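PDB 4DH2: cellulosome anchoring protein cohesin region from Clostridium thermocellum, which binds a type I dockerin through its cohesin domain, and so probably anchors dockerin-bearing proteins of the cellulosome system. Local coordinates for residues 36-41 with 47-52; 91-96 with 102-107; 120-123 with 129-132. All coordinates share one frame; numbering follows the deposited sequence. Where two conformers were deposited one is given.

Contact 1: 36-41 with 47-52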
loop_
_atom_site.group_PDB
_atom_site.type_symbol
_atom_site.label_atom_id
_atom_site.label_comp_id
_atom_site.label_asym_id
_atom_site.label_seq_id
_atom_site.Cartn_x
_atom_site.Cartn_y
_atom_site.Cartn_z
ATOM N N LEU A 36 3.878 3.649 -11.492
ATOM C CA LEU A 36 3.823 4.428 -10.260
ATOM C C LEU A 36 5.258 4.474 -9.729
ATOM O O LEU A 36 5.931 3.448 -9.678
ATOM C CB LEU A 36 2.891 3.738 -9.251
ATOM C CG LEU A 36 1.536 3.331 -9.811
ATOM C CD1 LEU A 36 0.752 2.552 -8.773
ATOM C CD2 LEU A 36 0.730 4.529 -10.263
ATOM N N LYS A 37 5.721 5.665 -9.357
ATOM C CA LYS A 37 7.127 5.894 -9.080
ATOM C C LYS A 37 7.330 6.496 -7.712
ATOM O O LYS A 37 6.452 7.165 -7.198
ATOM C CB LYS A 37 7.730 6.883 -10.086
ATOM C CG LYS A 37 8.074 6.289 -11.438
ATOM C CD LYS A 37 8.822 7.312 -12.290
ATOM C CE LYS A 37 10.222 7.569 -11.746
ATOM N NZ LYS A 37 10.731 8.951 -12.023
ATOM N N PHE A 38 8.494 6.211 -7.145
ATOM C CA PHE A 38 9.024 6.919 -6.006
ATOM C C PHE A 38 10.201 7.727 -6.507
ATOM O O PHE A 38 11.040 7.216 -7.271
ATOM C CB PHE A 38 9.604 5.967 -4.950
ATOM C CG PHE A 38 8.602 5.120 -4.231
ATOM C CD1 PHE A 38 7.239 5.431 -4.231
ATOM C CD2 PHE A 38 9.046 4.023 -3.490
ATOM C CE1 PHE A 38 6.346 4.634 -3.559
ATOM C CE2 PHE A 38 8.146 3.230 -2.797
ATOM C CZ PHE A 38 6.796 3.541 -2.838
ATOM N N GLU A 39 10.277 8.980 -6.074
ATOM C CA GLU A 39 11.430 9.826 -6.345
ATOM C C GLU A 39 11.940 10.412 -5.038
ATOM O O GLU A 39 11.165 10.595 -4.095
ATOM C CB GLU A 39 11.055 10.954 -7.316
ATOM C CG GLU A 39 10.756 10.494 -8.744
ATOM C CD GLU A 39 10.353 11.638 -9.673
ATOM O OE1 GLU A 39 10.218 12.792 -9.207
ATOM O OE2 GLU A 39 10.159 11.374 -10.876
ATOM N N ASN A 40 13.234 10.702 -4.993
ATOM C CA ASN A 40 13.869 11.228 -3.788
ATOM C C ASN A 40 13.724 10.273 -2.602
ATOM O O ASN A 40 13.471 10.693 -1.475
ATOM C CB ASN A 40 13.285 12.592 -3.470
ATOM C CG ASN A 40 13.486 13.559 -4.615
ATOM O OD1 ASN A 40 14.610 13.705 -5.098
ATOM N ND2 ASN A 40 12.408 14.152 -5.101
ATOM N N VAL A 41 13.873 8.987 -2.875
ATOM C CA VAL A 41 13.865 7.987 -1.818
ATOM C C VAL A 41 15.048 8.228 -0.872
ATOM O O VAL A 41 16.179 8.369 -1.329
ATOM C CB VAL A 41 13.939 6.569 -2.410
ATOM C CG1 VAL A 41 14.055 5.520 -1.297
ATOM C CG2 VAL A 41 12.716 6.305 -3.311
ATOM N N GLN A 47 11.840 0.587 4.939
ATOM C CA GLN A 47 11.549 -0.741 5.471
ATOM C C GLN A 47 10.174 -1.237 5.060
ATOM O O GLN A 47 9.983 -2.420 4.706
ATOM C CB GLN A 47 11.639 -0.674 6.998
ATOM C CG GLN A 47 11.019 -1.840 7.750
ATOM C CD GLN A 47 11.869 -3.088 7.625
ATOM O OE1 GLN A 47 13.070 -3.053 7.867
ATOM N NE2 GLN A 47 11.257 -4.177 7.202
ATOM N N SER A 48 9.189 -0.346 5.100
ATOM C CA SER A 48 7.835 -0.769 4.824
ATOM C C SER A 48 6.995 0.410 4.331
ATOM O O SER A 48 7.216 1.556 4.749
ATOM C CB SER A 48 7.190 -1.325 6.079
ATOM O OG SER A 48 5.829 -1.689 5.858
ATOM N N PHE A 49 6.024 0.109 3.482
ATOM C CA PHE A 49 5.036 1.123 3.128
ATOM C C PHE A 49 3.718 0.498 2.831
ATOM O O PHE A 49 3.632 -0.679 2.466
ATOM C CB PHE A 49 5.504 2.007 1.960
ATOM C CG PHE A 49 5.535 1.314 0.597
ATOM C CD1 PHE A 49 4.382 1.135 -0.149
ATOM C CD2 PHE A 49 6.736 0.876 0.072
ATOM C CE1 PHE A 49 4.444 0.544 -1.392
ATOM C CE2 PHE A 49 6.805 0.281 -1.150
ATOM C CZ PHE A 49 5.652 0.107 -1.893
ATOM N N ASN A 50 2.667 1.295 2.999
ATOM C CA ASN A 50 1.302 0.861 2.767
ATOM C C ASN A 50 0.655 2.086 2.141
ATOM O O ASN A 50 0.687 3.187 2.732
ATOM C CB ASN A 50 0.745 0.468 4.131
ATOM C CG ASN A 50 -0.688 -0.058 4.135
ATOM O OD1 ASN A 50 -1.349 0.104 5.154
ATOM N ND2 ASN A 50 -1.160 -0.706 3.065
ATOM N N LEU A 51 0.116 1.901 0.932
ATOM C CA LEU A 51 -0.348 3.016 0.099
ATOM C C LEU A 51 -1.628 2.562 -0.614
ATOM O O LEU A 51 -1.687 1.403 -1.052
ATOM C CB LEU A 51 0.761 3.323 -0.928
ATOM C CG LEU A 51 0.560 4.365 -2.014
ATOM C CD1 LEU A 51 0.194 5.652 -1.381
ATOM C CD2 LEU A 51 1.868 4.502 -2.738
ATOM N N SER A 52 -2.629 3.444 -0.716
ATOM C CA SER A 52 -3.868 3.179 -1.486
ATOM C C SER A 52 -3.996 4.162 -2.638
ATOM O O SER A 52 -3.687 5.380 -2.481
ATOM C CB SER A 52 -5.122 3.397 -0.605
ATOM O OG SER A 52 -5.211 2.408 0.394
#

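Contact 2: 91-96 with 102-107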
loop_
_atom_site.group_PDB
_atom_site.type_symbol
_atom_site.label_atom_id
_atom_site.label_comp_id
_atom_site.label_asym_id
_atom_site.label_seq_id
_atom_site.Cartn_x
_atom_site.Cartn_y
_atom_site.Cartn_z
ATOM N N PHE A 91 -1.472 -1.335 -1.630
ATOM C CA PHE A 91 -0.152 -1.940 -1.705
ATOM C C PHE A 91 0.412 -2.080 -0.298
ATOM O O PHE A 91 0.209 -1.217 0.549
ATOM C CB PHE A 91 0.810 -1.042 -2.475
ATOM C CG PHE A 91 0.395 -0.770 -3.878
ATOM C CD1 PHE A 91 0.835 -1.592 -4.898
ATOM C CD2 PHE A 91 -0.412 0.298 -4.183
ATOM C CE1 PHE A 91 0.456 -1.347 -6.215
ATOM C CE2 PHE A 91 -0.784 0.547 -5.500
ATOM C CZ PHE A 91 -0.329 -0.288 -6.503
ATOM N N LEU A 92 1.125 -3.178 -0.065
ATOM C CA LEU A 92 1.880 -3.354 1.158
ATOM C C LEU A 92 3.258 -3.911 0.826
ATOM O O LEU A 92 3.399 -4.977 0.182
ATOM C CB LEU A 92 1.139 -4.293 2.087
ATOM C CG LEU A 92 1.869 -4.520 3.418
ATOM C CD1 LEU A 92 1.872 -3.248 4.282
ATOM C CD2 LEU A 92 1.190 -5.664 4.140
ATOM N N PHE A 93 4.279 -3.206 1.297
ATOM C CA PHE A 93 5.654 -3.654 1.162
ATOM C C PHE A 93 6.302 -3.730 2.516
ATOM O O PHE A 93 6.095 -2.852 3.348
ATOM C CB PHE A 93 6.443 -2.664 0.310
ATOM C CG PHE A 93 7.914 -2.907 0.349
ATOM C CD1 PHE A 93 8.498 -3.825 -0.503
ATOM C CD2 PHE A 93 8.704 -2.261 1.274
ATOM C CE1 PHE A 93 9.865 -4.093 -0.434
ATOM C CE2 PHE A 93 10.071 -2.522 1.365
ATOM C CZ PHE A 93 10.658 -3.452 0.500
ATOM N N ASP A 94 7.087 -4.785 2.748
ATOM C CA ASP A 94 7.900 -4.880 3.930
ATOM C C ASP A 94 9.120 -5.735 3.581
ATOM O O ASP A 94 8.982 -6.789 2.974
ATOM C CB ASP A 94 7.134 -5.558 5.062
ATOM C CG ASP A 94 7.985 -5.826 6.276
ATOM O OD1 ASP A 94 8.556 -4.856 6.819
ATOM O OD2 ASP A 94 8.106 -7.021 6.706
ATOM N N ASP A 95 10.305 -5.266 3.951
ATOM C CA ASP A 95 11.517 -6.088 3.902
ATOM C C ASP A 95 11.427 -7.211 4.939
ATOM O O ASP A 95 11.827 -7.078 6.084
ATOM C CB ASP A 95 12.728 -5.205 4.077
ATOM C CG ASP A 95 14.027 -5.993 4.037
ATOM O OD1 ASP A 95 13.999 -7.076 3.438
ATOM O OD2 ASP A 95 15.045 -5.512 4.582
ATOM N N ASP A 96 10.886 -8.334 4.479
ATOM C CA ASP A 96 10.339 -9.388 5.320
ATOM C C ASP A 96 11.302 -10.006 6.324
ATOM O O ASP A 96 10.891 -10.397 7.403
ATOM C CB ASP A 96 9.797 -10.463 4.382
ATOM C CG ASP A 96 9.060 -11.572 5.097
ATOM O OD1 ASP A 96 8.085 -11.305 5.843
ATOM O OD2 ASP A 96 9.484 -12.735 4.909
ATOM N N GLY A 102 17.058 -5.564 2.528
ATOM C CA GLY A 102 16.172 -5.414 1.396
ATOM C C GLY A 102 15.353 -4.134 1.499
ATOM O O GLY A 102 14.173 -4.117 1.126
ATOM N N LEU A 103 15.973 -3.076 2.024
ATOM C CA LEU A 103 15.297 -1.777 2.098
ATOM C C LEU A 103 15.238 -1.161 0.733
ATOM O O LEU A 103 16.124 -1.383 -0.104
ATOM C CB LEU A 103 16.061 -0.826 3.031
ATOM C CG LEU A 103 16.358 -1.363 4.435
ATOM C CD1 LEU A 103 17.286 -0.424 5.205
ATOM C CD2 LEU A 103 15.059 -1.644 5.222
ATOM N N ILE A 104 14.215 -0.351 0.483
ATOM C CA ILE A 104 14.159 0.342 -0.792
ATOM C C ILE A 104 14.929 1.656 -0.676
ATOM O O ILE A 104 14.565 2.514 0.130
ATOM C CB ILE A 104 12.721 0.611 -1.241
ATOM C CG1 ILE A 104 11.983 -0.713 -1.433
ATOM C CG2 ILE A 104 12.693 1.411 -2.546
ATOM C CD1 ILE A 104 10.512 -0.538 -1.684
ATOM N N LYS A 105 16.007 1.780 -1.463
ATOM C CA LYS A 105 16.932 2.920 -1.364
ATOM C C LYS A 105 17.095 3.666 -2.676
ATOM O O LYS A 105 17.859 4.633 -2.754
ATOM C CB LYS A 105 18.322 2.443 -0.929
ATOM C CG LYS A 105 18.341 1.809 0.445
ATOM C CD LYS A 105 19.742 1.284 0.776
ATOM C CE LYS A 105 19.838 0.898 2.226
ATOM N NZ LYS A 105 21.172 0.272 2.566
ATOM N N THR A 106 16.375 3.209 -3.698
ATOM C CA THR A 106 16.544 3.669 -5.069
ATOM C C THR A 106 15.264 4.260 -5.663
ATOM O O THR A 106 14.184 3.729 -5.436
ATOM C CB THR A 106 16.945 2.473 -5.929
ATOM O OG1 THR A 106 18.158 1.923 -5.406
ATOM C CG2 THR A 106 17.155 2.896 -7.382
ATOM N N ASP A 107 15.390 5.339 -6.443
ATOM C CA ASP A 107 14.249 5.950 -7.116
ATOM C C ASP A 107 13.825 5.109 -8.308
ATOM O O ASP A 107 14.650 4.463 -8.946
ATOM C CB ASP A 107 14.602 7.332 -7.646
ATOM C CG ASP A 107 14.820 8.339 -6.566
ATOM O OD1 ASP A 107 14.822 7.932 -5.393
ATOM O OD2 ASP A 107 14.999 9.540 -6.894
#

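Contact 3: 120-123 with 129-132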
loop_
_atom_site.group_PDB
_atom_site.type_symbol
_atom_site.label_atom_id
_atom_site.label_comp_id
_atom_site.label_asym_id
_atom_site.label_seq_id
_atom_site.Cartn_x
_atom_site.Cartn_y
_atom_site.Cartn_z
ATOM N N ASP A 120 -16.625 2.155 -23.865
ATOM C CA ASP A 120 -17.908 2.854 -23.928
ATOM C C ASP A 120 -17.925 4.123 -23.099
ATOM O O ASP A 120 -18.995 4.597 -22.705
ATOM C CB ASP A 120 -19.027 1.938 -23.426
ATOM C CG ASP A 120 -18.930 1.665 -21.932
ATOM O OD1 ASP A 120 -17.799 1.640 -21.390
ATOM O OD2 ASP A 120 -19.987 1.476 -21.297
ATOM N N ILE A 121 -16.751 4.686 -22.843
ATOM C CA ILE A 121 -16.660 5.841 -21.961
ATOM C C ILE A 121 -17.261 7.104 -22.605
ATOM O O ILE A 121 -17.698 8.012 -21.909
ATOM C CB ILE A 121 -15.192 6.091 -21.506
ATOM C CG1 ILE A 121 -15.153 7.043 -20.318
ATOM C CG2 ILE A 121 -14.364 6.659 -22.631
ATOM C CD1 ILE A 121 -15.934 6.548 -19.115
ATOM N N PHE A 122 -17.316 7.161 -23.930
ATOM C CA PHE A 122 -17.844 8.349 -24.594
ATOM C C PHE A 122 -19.325 8.232 -24.933
ATOM O O PHE A 122 -19.881 9.101 -25.601
ATOM C CB PHE A 122 -17.029 8.685 -25.839
ATOM C CG PHE A 122 -15.643 9.176 -25.524
ATOM C CD1 PHE A 122 -15.395 10.527 -25.336
ATOM C CD2 PHE A 122 -14.595 8.282 -25.367
ATOM C CE1 PHE A 122 -14.116 10.989 -25.036
ATOM C CE2 PHE A 122 -13.320 8.732 -25.056
ATOM C CZ PHE A 122 -13.077 10.088 -24.900
ATOM N N LYS A 123 -19.961 7.169 -24.454
ATOM C CA LYS A 123 -21.389 6.974 -24.671
ATOM C C LYS A 123 -22.142 8.176 -24.135
ATOM O O LYS A 123 -21.902 8.617 -23.013
ATOM C CB LYS A 123 -21.878 5.729 -23.932
ATOM C CG LYS A 123 -21.950 5.927 -22.423
ATOM C CD LYS A 123 -22.248 4.637 -21.680
ATOM C CE LYS A 123 -21.904 4.764 -20.196
ATOM N NZ LYS A 123 -22.244 3.536 -19.423
ATOM N N LYS A 129 -12.282 13.896 -26.183
ATOM C CA LYS A 129 -11.161 13.719 -25.255
ATOM C C LYS A 129 -11.686 13.757 -23.821
ATOM O O LYS A 129 -12.424 14.679 -23.457
ATOM C CB LYS A 129 -10.125 14.833 -25.457
ATOM C CG LYS A 129 -8.839 14.658 -24.669
ATOM C CD LYS A 129 -7.948 15.884 -24.758
ATOM C CE LYS A 129 -7.133 15.897 -26.041
ATOM N NZ LYS A 129 -6.069 16.946 -26.020
ATOM N N LYS A 130 -11.329 12.756 -23.019
ATOM C CA LYS A 130 -11.672 12.752 -21.596
ATOM C C LYS A 130 -10.421 12.507 -20.752
ATOM O O LYS A 130 -9.359 12.122 -21.267
ATOM C CB LYS A 130 -12.769 11.726 -21.249
ATOM C CG LYS A 130 -14.192 12.113 -21.678
ATOM C CD LYS A 130 -15.173 11.047 -21.287
ATOM C CE LYS A 130 -16.613 11.403 -21.691
ATOM N NZ LYS A 130 -17.171 12.595 -20.985
ATOM N N TYR A 131 -10.545 12.799 -19.459
ATOM C CA TYR A 131 -9.477 12.564 -18.487
ATOM C C TYR A 131 -10.011 11.735 -17.342
ATOM O O TYR A 131 -11.129 11.942 -16.883
ATOM C CB TYR A 131 -8.961 13.894 -17.931
ATOM C CG TYR A 131 -8.413 14.797 -18.999
ATOM C CD1 TYR A 131 -7.106 14.649 -19.439
ATOM C CD2 TYR A 131 -9.196 15.768 -19.593
ATOM C CE1 TYR A 131 -6.578 15.462 -20.422
ATOM C CE2 TYR A 131 -8.674 16.602 -20.586
ATOM C CZ TYR A 131 -7.359 16.434 -20.995
ATOM O OH TYR A 131 -6.803 17.236 -21.973
ATOM N N SER A 132 -9.226 10.784 -16.860
ATOM C CA SER A 132 -9.662 10.026 -15.703
ATOM C C SER A 132 -8.575 10.104 -14.633
ATOM O O SER A 132 -7.410 9.853 -14.902
ATOM C CB SER A 132 -9.942 8.577 -16.049
ATOM O OG SER A 132 -10.681 7.966 -15.013
#

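Contact 1: 36-41 with 47-52
Phe38 and Phe49 meet edge to face in the interior of the cohesin domain. The outer edge of the Phe38 ring, its CE2 and CZ atoms, is directed at one face of Phe49, and the closest pair is Phe38 CE2 with Phe49 CE2 at 3.6 Å. The planes stand at 79° with centroids 5.1 Å apart, a T-shaped pair in which Phe38 CZ lies over the face of Phe49, displaced from the centre toward the rim. The two side chains reach inward from opposite directions, spanning an 11.5 Å gap between the CA atoms of Phe38 and Phe49. On Phe49, CG sits between the backbone N and the carbonyl carbon (chi1 71°), which places the ring, and chi2 (80°) sets the turn that presents a face to Phe38. Further aromatic rings surround the pair: Phe110 stacks on Phe38, while Phe141 and Phe93 meet Phe49 with planes only slightly inclined. Val19 and Ile70 also press on Phe38. On the reverse side of strand 48-54, Ser48 and Asn50 are turned toward Ile18 of the dockerin chain. Because the central contact contains only ring carbons and both residues are buried, cohesion here rests on dispersion and on the weak electrostatic attraction of aromatic C-H edges for a pi face.

Contact 2: 91-96 with 102-107
The loop that leaves strand 88-94 doubles back across the end of that strand, bringing Gly102 and Ile104 against Asp95 and Phe93. Ile104 supplies the apolar half of the closure. Its CD1 methyl sits 3.6 Å from the centroid of the Phe93 ring and only 10° off the ring normal, a CH-pi contact centred on the face, while Ile104 CG1 approaches Phe93 CZ at 3.6 Å. With Phe93 CG anti to the backbone N, the ring extends from the strand to receive this methyl. Gly102 O lies at the edge of the same ring, in its plane, 3.6 Å from Phe93 CZ, and also accepts a hydrogen bond from the hydroxyl of Thr72.

The polar half is a single bond: Gly102 N donates to Asp95 OD2 over 2.9 Å, with an N-H...O angle of 145°. The donor stands well above the carboxylate plane, 50° out of it, so the carboxylate lies partly flat against the glycine backbone, and Asp95 OD1 comes within 3.4 Å of Gly102 CA. The absence of a side chain at Gly102 permits that close approach.

Phe49 of the adjoining strand and Ile71 pack around Phe93 and Ile104. Asp94 and Asp96, beside this closure, form salt bridges with Lys25 of the dockerin chain. A loop packed by a CH-pi contact and a backbone-to-carboxylate bond thus covers the end of strand 88-94 in the cohesin beta sandwich, beside the dockerin-binding face.

Contact 3: 120-123 with 129-132
A backbone hydrogen bond from Lys123 N to Asp120 O (3.3 Å) closes the type I beta turn whose middle residues, Ile121 and Phe122, meet Lys130. The ends of the turn are also linked by a loose salt bridge, Lys123 NZ to Asp120 OD2 at 3.6 Å, although the lysine is poorly ordered. Across the contact the packing is chiefly that of the Lys130 methylenes on an aromatic face. Lys130 CD lies 4.2 Å from the centroid of the Phe122 ring and 24° off the normal, displaced toward the rim, in a CH-pi contact; the nearest approach is Lys130 CG to Phe122 CE1 at 3.5 Å. The two side chains run past each other in opposite directions. Lys130 stays extended through chi2 and chi3, which lays its methylenes along the ring and carries Lys130 CE to 3.6 Å from Ile121 O; the bend at chi4 (-65°) turns only NZ. Ile121 CG1 touches Lys130 CD more distantly at 4.1 Å. Phe122 CE1 also lies 3.6 Å from Lys129 N, in the backbone of the strand. The lysine thus contributes its hydrocarbon portion to the contact, and the phenylalanine, though in a turn, is buried.

Outside the two segments, Phe122 also rests on Ile160 and Lys162, while Ile121 reaches Ala59. The turn lies in the connection between strands 108-117 and 129-142, folded against the beginning of the latter. Strand 149-161 pairs with strand 129-142 through backbone hydrogen bonds of Lys130 with Ile160 and of Ser132 with Val158.

In the fold
The three contacts follow one another along the chain within a single cohesin domain, a beta sandwich of jelly-roll type. Contacts 1 and 2 have centres about 8 Å apart and touch directly: strands 48-54 and 88-94 are neighbours, joined by Leu51 O with Phe91 N, and both belong to the face that receives the dockerin. Contact 1 spans the core beneath that face, and contact 2 closes one end. Contact 3 lies on the other side of the chain's centre, about 36 Å from contact 2 between centres, where strand 129-142 begins; no dockerin residue touches it. Contacts 1 and 2 thus underlie or border the dockerin face, while contact 3 lies at the far end of the same sheet.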